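Local coordinates for protein acetyl-CoA acetyltransferase A (Ascaris suum, PDB 6BJA) that probably catalyses acetyl transfer between coenzyme A thioesters in lipid metabolism, as a thiolase-family acetyl-CoA C-acetyltransferase that binds coenzyme A, at residues G152-D155 with Q160-G163; K168-Y173 with S245-A250; D181-E186 with I322-S327. One frame throughout, in Å; residues are numbered along the deposited sequence.

From the N terminus, contact 1 comes first and is complete before the others open: a turn of four residues joins its segments, and it closes the small hairpin between helix 147-153 and helix 162-172. Contact 2 starts further along that second helix and closes a long excursion, 71 residues, back to the loop at 245-250. Contact 3 opens inside this excursion and closes beyond it, so contacts 2 and 3 cross; it ties helix 177-197 to the loop between strand 319-322 and helix 327-337. All three adjoin one another: Ile-248 of contact 2 touches Gly-163 of contact 1 and Phe-326 of contact 3, and Phe-326 also packs on Gly-163.

Contact 1: residues G152-D155 with Q160-G163. With COA (coenzyme A), chain C.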
loop_
_atom_site.group_PDB
_atom_site.type_symbol
_atom_site.label_atom_id
_atom_site.label_comp_id
_atom_site.label_asym_id
_atom_site.label_seq_id
_atom_site.Cartn_x
_atom_site.Cartn_y
_atom_site.Cartn_z
ATOM N N GLY A 152 0.930 -17.392 8.252
ATOM C CA GLY A 152 1.307 -18.723 7.810
ATOM C C GLY A 152 2.516 -19.338 8.501
ATOM O O GLY A 152 2.406 -20.418 9.087
ATOM N N LEU A 153 3.659 -18.656 8.450
ATOM C CA LEU A 153 4.948 -19.297 8.752
ATOM C C LEU A 153 5.562 -18.927 10.091
ATOM O O LEU A 153 6.470 -19.611 10.555
ATOM C CB LEU A 153 5.952 -18.984 7.644
ATOM C CG LEU A 153 5.493 -19.393 6.242
ATOM C CD1 LEU A 153 6.501 -19.001 5.185
ATOM C CD2 LEU A 153 5.246 -20.868 6.184
ATOM N N MET A 154 5.081 -17.845 10.690
ATOM C CA MET A 154 5.542 -17.394 12.009
ATOM C C MET A 154 4.690 -17.993 13.110
ATOM O O MET A 154 3.460 -17.929 13.062
ATOM C CB MET A 154 5.483 -15.871 12.101
ATOM C CG MET A 154 6.454 -15.132 11.221
ATOM S SD MET A 154 8.128 -15.165 11.926
ATOM C CE MET A 154 7.932 -14.230 13.423
ATOM N N ASP A 155 5.322 -18.539 14.141
ATOM C CA ASP A 155 4.552 -18.930 15.299
ATOM C C ASP A 155 4.120 -17.672 16.018
ATOM O O ASP A 155 4.943 -16.798 16.282
ATOM C CB ASP A 155 5.359 -19.817 16.240
ATOM C CG ASP A 155 4.535 -20.240 17.432
ATOM O OD1 ASP A 155 4.424 -19.452 18.387
ATOM O OD2 ASP A 155 3.948 -21.340 17.386
ATOM N N GLN A 160 8.292 -16.126 16.395
ATOM C CA GLN A 160 9.459 -16.459 15.596
ATOM C C GLN A 160 9.061 -17.483 14.568
ATOM O O GLN A 160 8.027 -18.129 14.700
ATOM C CB GLN A 160 10.599 -16.998 16.450
ATOM C CG GLN A 160 10.239 -18.175 17.308
ATOM C CD GLN A 160 11.349 -18.478 18.315
ATOM O OE1 GLN A 160 12.033 -17.570 18.786
ATOM N NE2 GLN A 160 11.553 -19.756 18.618
ATOM N N PRO A 161 9.885 -17.648 13.536
ATOM C CA PRO A 161 9.536 -18.583 12.469
ATOM C C PRO A 161 9.445 -20.018 12.967
ATOM O O PRO A 161 10.199 -20.406 13.852
ATOM C CB PRO A 161 10.697 -18.427 11.480
ATOM C CG PRO A 161 11.265 -17.077 11.779
ATOM C CD PRO A 161 11.114 -16.894 13.239
ATOM N N MET A 162 8.548 -20.808 12.395
ATOM C CA MET A 162 8.461 -22.210 12.773
ATOM C C MET A 162 9.826 -22.905 12.574
ATOM O O MET A 162 10.178 -23.776 13.355
ATOM C CB MET A 162 7.362 -22.923 11.988
ATOM C CG MET A 162 5.916 -22.547 12.460
ATOM S SD MET A 162 4.699 -23.478 11.516
ATOM C CE MET A 162 4.900 -22.876 9.849
ATOM N N GLY A 163 10.591 -22.497 11.570
ATOM C CA GLY A 163 11.902 -23.106 11.357
ATOM C C GLY A 163 12.892 -22.836 12.475
ATOM O O GLY A 163 13.772 -23.654 12.733
HETATM N N1A COA C . 18.520 -27.580 -3.398
HETATM C C2A COA C . 19.569 -26.750 -3.542
HETATM N N3A COA C . 19.519 -25.435 -3.284
HETATM C C4A COA C . 18.382 -24.855 -2.847
HETATM C C5A COA C . 17.191 -25.687 -2.652
HETATM C C6A COA C . 17.322 -27.129 -2.958
HETATM N N6A COA C . 16.286 -27.978 -2.806
HETATM N N7A COA C . 16.219 -24.857 -2.219
HETATM C C8A COA C . 16.748 -23.607 -2.145
HETATM N N9A COA C . 18.051 -23.613 -2.519
HETATM C C1B COA C . 18.997 -22.468 -2.600
HETATM C C2B COA C . 18.577 -21.551 -3.738
HETATM O O2B COA C . 19.334 -21.798 -4.925
HETATM C C3B COA C . 18.826 -20.143 -3.240
HETATM O O3B COA C . 19.898 -19.577 -4.006
HETATM P P3B COA C . 21.336 -19.108 -3.469
HETATM O O7A COA C . 21.919 -20.217 -2.624
HETATM O O8A COA C . 22.226 -18.866 -4.668
HETATM O O9A COA C . 21.192 -17.848 -2.653
HETATM C C4B COA C . 19.003 -20.282 -1.726
HETATM O O4B COA C . 19.026 -21.677 -1.407
HETATM C C5B COA C . 17.810 -19.677 -1.012
HETATM O O5B COA C . 16.689 -20.475 -1.382
HETATM P P1A COA C . 15.357 -19.885 -2.075
HETATM O O1A COA C . 15.662 -19.007 -3.265
HETATM O O2A COA C . 14.435 -21.012 -2.489
HETATM O O3A COA C . 14.634 -18.974 -0.987
HETATM P P2A COA C . 13.581 -17.864 -1.472
HETATM O O4A COA C . 14.290 -16.772 -2.244
HETATM O O5A COA C . 12.470 -18.484 -2.294
HETATM O O6A COA C . 12.991 -17.297 -0.098
HETATM C CBP COA C . 11.097 -17.959 1.148
HETATM C CCP COA C . 12.558 -18.242 0.872
HETATM C CDP COA C . 11.005 -16.541 1.666
HETATM C CEP COA C . 10.257 -17.998 -0.133
HETATM C CAP COA C . 10.598 -18.874 2.280
HETATM O OAP COA C . 9.303 -18.405 2.687
HETATM C C9P COA C . 10.537 -20.341 1.906
HETATM O O9P COA C . 10.588 -20.710 0.743
HETATM N N8P COA C . 10.420 -21.260 2.868
HETATM C C7P COA C . 10.363 -20.987 4.289
HETATM C C6P COA C . 10.600 -22.273 5.067
HETATM C C5P COA C . 9.319 -22.646 5.762
HETATM O O5P COA C . 9.121 -22.331 6.933
HETATM N N4P COA C . 8.429 -23.287 5.017
HETATM C C3P COA C . 7.118 -23.608 5.553
HETATM C C2P COA C . 6.986 -25.012 6.093
HETATM S S1P COA C . 6.139 -24.977 7.684
HETATM O O HOH W 1 9.276 -21.158 9.199
#
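Leu-153 and Met-162 close this hairpin on its coenzyme A side. The amide N of Met-162 donates to Leu-153 O at 3.0 Å, nearly straight with an N-H...O angle of 170°, and the side chain of Met-162 then runs back along the other segment. Its CG is anti to the carbonyl carbon, and the bend at chi3 (-65°) brings the terminal methyl round, so that Met-162 CE lies 3.6 Å from Gly-152 O. The same methyl, Met-162 CE, is 3.3 Å from the thiol sulfur S1P of coenzyme A. Leu-153 meets the pantetheine arm through one branch, CD2, at 3.4 Å from C3P. Beside this pair a water bridges coenzyme A to the backbone, donating to O5P at 2.6 Å and accepting from Gly-163 N, with a weak bond to Leu-153 O.

The far end of the hairpin is looser. Asp-155 N donates to Gln-160 O at 2.8 Å, but the return bond from Gln-160 N to Asp-155 O is weak. Here Met-154, partly exposed like Gln-160 and Pro-161, folds its bent chain across the opposite strand; SD sits 3.4 Å from Pro-161 N, with the proline ring alongside, and CE rests 3.5 Å from Gln-160 CA. Asp-155 turns OD1 back to the amides of Ile-157 and Glu-158 in the turn.

The hairpin thus stands between helix 147-153, which ends at Leu-153, and helix 162-172, with Pro-161 at its N-cap position, while Gln-70 of the second subunit reaches in to bond Gly-152 O.

Contact 2: residues K168-Y173 with S245-A250; sequences KTVKDY and SGTITA. With COA (coenzyme A), chain C.
Val-170 and Thr-247 mark the closest approach of the backbones, with CA atoms 7.9 Å apart, where the last turns of helix 162-172 face an extended loop that has no regular structure. No hydrogen bond spans the gap, so side chains alone make the contact. Val-170 points its CB toward the loop and offers both methyls: CG1 lies 3.5 Å from Thr-247 OG1 and CG2 lies 3.7 Å from that same oxygen. The chi1 of Thr-247, 63°, sets OG1 where it faces both valine methyls and also meets Glu-167. Further along, CD1 of Ile-248 reaches to 4.3 Å from Val-170 CG2, a light apolar touch, and Leu-180 of helix 177-197 packs against all three residues.

The hydroxyl is not left to the valine methyls: Thr-247 OG1 is hydrogen-bonded to Glu-167 OE1, and Ile-248 N to the other oxygen of that carboxylate. Two residues past Ile-248, Ala-250 CB lies 3.5 Å from O5B of coenzyme A. The chemistry is therefore divided: the segments meet through valine methyls set against a hydroxyl and a methyl, while the polar grip on the loop that leads to coenzyme A comes from Glu-167.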
loop_
_atom_site.group_PDB
_atom_site.type_symbol
_atom_site.label_atom_id
_atom_site.label_comp_id
_atom_site.label_asym_id
_atom_site.label_seq_id
_atom_site.Cartn_x
_atom_site.Cartn_y
_atom_site.Cartn_z
ATOM N N LYS A 168 15.048 -26.207 17.942
ATOM C CA LYS A 168 15.062 -26.752 19.295
ATOM C C LYS A 168 14.976 -28.284 19.264
ATOM O O LYS A 168 15.687 -28.989 20.003
ATOM C CB LYS A 168 13.915 -26.162 20.144
ATOM C CG LYS A 168 13.843 -26.785 21.545
ATOM C CD LYS A 168 12.790 -26.153 22.407
ATOM C CE LYS A 168 12.810 -26.745 23.817
ATOM N NZ LYS A 168 12.557 -28.212 23.860
ATOM N N THR A 169 14.145 -28.806 18.373
ATOM C CA THR A 169 13.921 -30.241 18.276
ATOM C C THR A 169 15.183 -30.880 17.699
ATOM O O THR A 169 15.580 -31.964 18.115
ATOM C CB THR A 169 12.674 -30.544 17.429
ATOM O OG1 THR A 169 11.547 -29.889 18.054
ATOM C CG2 THR A 169 12.433 -32.056 17.326
ATOM N N VAL A 170 15.803 -30.197 16.748
ATOM C CA VAL A 170 17.090 -30.652 16.210
ATOM C C VAL A 170 18.063 -30.870 17.364
ATOM O O VAL A 170 18.676 -31.943 17.475
ATOM C CB VAL A 170 17.685 -29.642 15.200
ATOM C CG1 VAL A 170 19.131 -30.029 14.851
ATOM C CG2 VAL A 170 16.850 -29.587 13.919
ATOM N N LYS A 171 18.196 -29.871 18.231
ATOM C CA LYS A 171 19.142 -29.990 19.341
ATOM C C LYS A 171 18.730 -31.086 20.334
ATOM O O LYS A 171 19.583 -31.850 20.825
ATOM C CB LYS A 171 19.294 -28.632 20.026
ATOM C CG LYS A 171 20.432 -28.606 21.030
ATOM C CD LYS A 171 20.673 -27.215 21.589
ATOM C CE LYS A 171 21.910 -27.207 22.505
ATOM N NZ LYS A 171 23.102 -27.863 21.878
ATOM N N ASP A 172 17.437 -31.198 20.614
ATOM C CA ASP A 172 16.937 -32.158 21.588
ATOM C C ASP A 172 17.228 -33.615 21.192
ATOM O O ASP A 172 17.386 -34.477 22.062
ATOM C CB ASP A 172 15.428 -31.971 21.788
ATOM C CG ASP A 172 15.080 -30.715 22.594
ATOM O OD1 ASP A 172 15.964 -30.107 23.256
ATOM O OD2 ASP A 172 13.879 -30.329 22.569
ATOM N N TYR A 173 17.305 -33.879 19.889
ATOM C CA TYR A 173 17.596 -35.220 19.377
ATOM C C TYR A 173 19.047 -35.385 18.941
ATOM O O TYR A 173 19.414 -36.454 18.464
ATOM C CB TYR A 173 16.680 -35.550 18.181
ATOM C CG TYR A 173 15.298 -35.993 18.577
ATOM C CD1 TYR A 173 15.014 -37.322 18.835
ATOM C CD2 TYR A 173 14.271 -35.074 18.705
ATOM C CE1 TYR A 173 13.747 -37.727 19.210
ATOM C CE2 TYR A 173 13.005 -35.465 19.081
ATOM C CZ TYR A 173 12.735 -36.788 19.328
ATOM O OH TYR A 173 11.450 -37.151 19.716
ATOM N N SER A 245 25.150 -22.435 15.244
ATOM C CA SER A 245 24.654 -23.757 15.631
ATOM C C SER A 245 23.470 -24.188 14.775
ATOM O O SER A 245 22.884 -25.247 15.008
ATOM C CB SER A 245 24.233 -23.773 17.087
ATOM O OG SER A 245 23.068 -22.989 17.269
ATOM N N GLY A 246 23.129 -23.370 13.788
ATOM C CA GLY A 246 21.989 -23.649 12.935
ATOM C C GLY A 246 22.183 -24.839 12.021
ATOM O O GLY A 246 23.317 -25.201 11.695
ATOM N N THR A 247 21.072 -25.451 11.612
ATOM C CA THR A 247 21.111 -26.646 10.762
ATOM C C THR A 247 20.056 -26.631 9.656
ATOM O O THR A 247 20.209 -27.276 8.620
ATOM C CB THR A 247 20.893 -27.921 11.583
ATOM O OG1 THR A 247 19.583 -27.892 12.173
ATOM C CG2 THR A 247 21.922 -28.051 12.671
ATOM N N ILE A 248 18.973 -25.894 9.879
ATOM C CA ILE A 248 17.883 -25.885 8.919
ATOM C C ILE A 248 18.119 -24.827 7.837
ATOM O O ILE A 248 18.416 -23.659 8.132
ATOM C CB ILE A 248 16.527 -25.652 9.634
ATOM C CG1 ILE A 248 16.277 -26.769 10.658
ATOM C CG2 ILE A 248 15.383 -25.591 8.621
ATOM C CD1 ILE A 248 14.999 -26.607 11.483
ATOM N N THR A 249 17.973 -25.255 6.588
ATOM C CA THR A 249 18.245 -24.428 5.420
ATOM C C THR A 249 17.063 -24.448 4.476
ATOM O O THR A 249 16.139 -25.240 4.653
ATOM C CB THR A 249 19.450 -24.927 4.627
ATOM O OG1 THR A 249 19.093 -26.137 3.961
ATOM C CG2 THR A 249 20.630 -25.180 5.541
ATOM N N ALA A 250 17.137 -23.643 3.422
ATOM C CA ALA A 250 16.080 -23.657 2.410
ATOM C C ALA A 250 15.933 -25.038 1.793
ATOM O O ALA A 250 14.831 -25.411 1.401
ATOM C CB ALA A 250 16.349 -22.622 1.329
HETATM N N1A COA C . 18.520 -27.580 -3.398
HETATM C C2A COA C . 19.569 -26.750 -3.542
HETATM N N3A COA C . 19.519 -25.435 -3.284
HETATM C C4A COA C . 18.382 -24.855 -2.847
HETATM C C5A COA C . 17.191 -25.687 -2.652
HETATM C C6A COA C . 17.322 -27.129 -2.958
HETATM N N6A COA C . 16.286 -27.978 -2.806
HETATM N N7A COA C . 16.219 -24.857 -2.219
HETATM C C8A COA C . 16.748 -23.607 -2.145
HETATM N N9A COA C . 18.051 -23.613 -2.519
HETATM C C1B COA C . 18.997 -22.468 -2.600
HETATM C C2B COA C . 18.577 -21.551 -3.738
HETATM O O2B COA C . 19.334 -21.798 -4.925
HETATM C C3B COA C . 18.826 -20.143 -3.240
HETATM O O3B COA C . 19.898 -19.577 -4.006
HETATM P P3B COA C . 21.336 -19.108 -3.469
HETATM O O7A COA C . 21.919 -20.217 -2.624
HETATM O O8A COA C . 22.226 -18.866 -4.668
HETATM O O9A COA C . 21.192 -17.848 -2.653
HETATM C C4B COA C . 19.003 -20.282 -1.726
HETATM O O4B COA C . 19.026 -21.677 -1.407
HETATM C C5B COA C . 17.810 -19.677 -1.012
HETATM O O5B COA C . 16.689 -20.475 -1.382
HETATM P P1A COA C . 15.357 -19.885 -2.075
HETATM O O1A COA C . 15.662 -19.007 -3.265
HETATM O O2A COA C . 14.435 -21.012 -2.489
HETATM O O3A COA C . 14.634 -18.974 -0.987
HETATM P P2A COA C . 13.581 -17.864 -1.472
HETATM O O4A COA C . 14.290 -16.772 -2.244
HETATM O O5A COA C . 12.470 -18.484 -2.294
HETATM O O6A COA C . 12.991 -17.297 -0.098
HETATM C CBP COA C . 11.097 -17.959 1.148
HETATM C CCP COA C . 12.558 -18.242 0.872
HETATM C CDP COA C . 11.005 -16.541 1.666
HETATM C CEP COA C . 10.257 -17.998 -0.133
HETATM C CAP COA C . 10.598 -18.874 2.280
HETATM O OAP COA C . 9.303 -18.405 2.687
HETATM C C9P COA C . 10.537 -20.341 1.906
HETATM O O9P COA C . 10.588 -20.710 0.743
HETATM N N8P COA C . 10.420 -21.260 2.868
HETATM C C7P COA C . 10.363 -20.987 4.289
HETATM C C6P COA C . 10.600 -22.273 5.067
HETATM C C5P COA C . 9.319 -22.646 5.762
HETATM O O5P COA C . 9.121 -22.331 6.933
HETATM N N4P COA C . 8.429 -23.287 5.017
HETATM C C3P COA C . 7.118 -23.608 5.553
HETATM C C2P COA C . 6.986 -25.012 6.093
HETATM S S1P COA C . 6.139 -24.977 7.684
#

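Contact 3: residues D181-E186 with I322-S327; sequences DAYAIE and INEAFS
Tyr-183 reaches from its helix to Glu-324, its OH donating to OE2 at 2.8 Å. The oxygen is met from above the carboxylate plane, 43° out of it, and the ring and carboxylate planes stand 60° apart. With CG anti to the backbone N (chi1 -176°), the tyrosine leaves its helix toward the loop, and the ring passes beside Ser-327: CD1 is 3.5 Å from Ser-327 OG, and Ser-327 O lies 3.9 Å above one face, offset toward the rim. Ala-184 completes the inner layer, its CB also 3.5 Å from Ser-327 OG.

Residues 323-326 read Asn-Glu-Ala-Phe, the NEAF motif of thiolases, and run from the edge strand 319-322 to helix 327-337. Glu-324 is the centre of an inverse gamma turn within it. Its neighbour Asn-323 packs on His-355, the predicted proton acceptor; in related thiolases this asparagine holds a water of an oxyanion hole.

In the next layer, four bonds grip the buried carboxylate: besides the tyrosine, OE2 takes Asn-345 ND2, while OE1 is bonded to Ser-187 OG, one turn along the tyrosine's helix, and to Val-351 N of helix 350-353. Ser-327 OG has two carbonyl acceptors within bonding distance, Asn-252 O, the stronger partner, and Leu-180 O on helix 177-197, which must share its one proton.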
loop_
_atom_site.group_PDB
_atom_site.type_symbol
_atom_site.label_atom_id
_atom_site.label_comp_id
_atom_site.label_asym_id
_atom_site.label_seq_id
_atom_site.Cartn_x
_atom_site.Cartn_y
_atom_site.Cartn_z
ATOM N N ASP A 181 20.271 -32.876 5.816
ATOM C CA ASP A 181 20.507 -32.761 4.374
ATOM C C ASP A 181 20.340 -34.115 3.681
ATOM O O ASP A 181 19.732 -34.185 2.609
ATOM C CB ASP A 181 21.911 -32.204 4.087
ATOM C CG ASP A 181 21.998 -30.699 4.272
ATOM O OD1 ASP A 181 20.934 -30.039 4.469
ATOM O OD2 ASP A 181 23.137 -30.179 4.195
ATOM N N ALA A 182 20.854 -35.189 4.286
ATOM C CA ALA A 182 20.697 -36.509 3.690
ATOM C C ALA A 182 19.216 -36.885 3.618
ATOM O O ALA A 182 18.776 -37.464 2.639
ATOM C CB ALA A 182 21.480 -37.557 4.462
ATOM N N TYR A 183 18.459 -36.542 4.651
ATOM C CA TYR A 183 17.026 -36.803 4.668
ATOM C C TYR A 183 16.331 -36.065 3.538
ATOM O O TYR A 183 15.477 -36.632 2.845
ATOM C CB TYR A 183 16.430 -36.393 6.026
ATOM C CG TYR A 183 14.964 -36.733 6.108
ATOM C CD1 TYR A 183 14.008 -35.882 5.571
ATOM C CD2 TYR A 183 14.532 -37.917 6.691
ATOM C CE1 TYR A 183 12.668 -36.215 5.605
ATOM C CE2 TYR A 183 13.180 -38.253 6.734
ATOM C CZ TYR A 183 12.262 -37.403 6.179
ATOM O OH TYR A 183 10.925 -37.758 6.221
ATOM N N ALA A 184 16.689 -34.803 3.342
ATOM C CA ALA A 184 16.072 -33.989 2.319
ATOM C C ALA A 184 16.364 -34.558 0.953
ATOM O O ALA A 184 15.463 -34.739 0.130
ATOM C CB ALA A 184 16.565 -32.533 2.409
ATOM N N ILE A 185 17.629 -34.850 0.709
ATOM C CA ILE A 185 18.009 -35.343 -0.601
ATOM C C ILE A 185 17.299 -36.663 -0.895
ATOM O O ILE A 185 16.869 -36.882 -2.034
ATOM C CB ILE A 185 19.540 -35.453 -0.701
ATOM C CG1 ILE A 185 20.095 -34.036 -0.822
ATOM C CG2 ILE A 185 19.964 -36.269 -1.919
ATOM C CD1 ILE A 185 21.590 -33.940 -0.714
ATOM N N GLU A 186 17.083 -37.488 0.128
ATOM C CA GLU A 186 16.362 -38.751 -0.040
ATOM C C GLU A 186 14.852 -38.545 -0.296
ATOM O O GLU A 186 14.232 -39.328 -1.030
ATOM C CB GLU A 186 16.579 -39.633 1.177
ATOM C CG GLU A 186 15.869 -40.982 1.185
ATOM C CD GLU A 186 16.362 -41.977 0.132
ATOM O OE1 GLU A 186 17.273 -41.651 -0.638
ATOM O OE2 GLU A 186 15.789 -43.075 0.084
ATOM N N ILE A 322 4.326 -38.920 7.348
ATOM C CA ILE A 322 4.574 -37.844 8.319
ATOM C C ILE A 322 4.855 -36.597 7.517
ATOM O O ILE A 322 5.774 -36.556 6.715
ATOM C CB ILE A 322 5.759 -38.143 9.310
ATOM C CG1 ILE A 322 6.075 -36.931 10.182
ATOM C CG2 ILE A 322 7.032 -38.561 8.573
ATOM C CD1 ILE A 322 4.953 -36.532 11.097
ATOM N N ASN A 323 4.021 -35.572 7.667
ATOM C CA ASN A 323 4.209 -34.418 6.813
ATOM C C ASN A 323 5.541 -33.754 7.126
ATOM O O ASN A 323 5.854 -33.468 8.291
ATOM C CB ASN A 323 3.063 -33.410 6.946
ATOM C CG ASN A 323 3.147 -32.305 5.900
ATOM O OD1 ASN A 323 3.186 -31.110 6.222
ATOM N ND2 ASN A 323 3.193 -32.698 4.657
ATOM N N GLU A 324 6.309 -33.496 6.076
ATOM C CA GLU A 324 7.684 -32.997 6.225
ATOM C C GLU A 324 7.725 -31.481 6.238
ATOM O O GLU A 324 8.205 -30.867 5.285
ATOM C CB GLU A 324 8.589 -33.514 5.101
ATOM C CG GLU A 324 8.635 -35.002 5.019
ATOM C CD GLU A 324 9.520 -35.510 3.894
ATOM O OE1 GLU A 324 9.874 -34.735 2.967
ATOM O OE2 GLU A 324 9.804 -36.717 3.931
ATOM N N ALA A 325 7.245 -30.871 7.319
ATOM C CA ALA A 325 7.377 -29.437 7.452
ATOM C C ALA A 325 8.847 -29.079 7.292
ATOM O O ALA A 325 9.198 -28.122 6.606
ATOM C CB ALA A 325 6.838 -28.975 8.779
ATOM N N PHE A 326 9.691 -29.901 7.920
ATOM C CA PHE A 326 11.144 -29.797 7.842
ATOM C C PHE A 326 11.685 -31.215 7.797
ATOM O O PHE A 326 10.989 -32.137 8.189
ATOM C CB PHE A 326 11.716 -29.049 9.055
ATOM C CG PHE A 326 11.150 -27.679 9.209
ATOM C CD1 PHE A 326 11.744 -26.610 8.579
ATOM C CD2 PHE A 326 9.981 -27.474 9.921
ATOM C CE1 PHE A 326 11.209 -25.345 8.670
ATOM C CE2 PHE A 326 9.425 -26.217 10.017
ATOM C CZ PHE A 326 10.032 -25.151 9.388
ATOM N N SER A 327 12.936 -31.392 7.376
ATOM C CA SER A 327 13.536 -32.710 7.442
ATOM C C SER A 327 13.518 -33.247 8.876
ATOM O O SER A 327 13.322 -34.442 9.113
ATOM C CB SER A 327 14.972 -32.668 6.925
ATOM O OG SER A 327 14.982 -32.520 5.517
#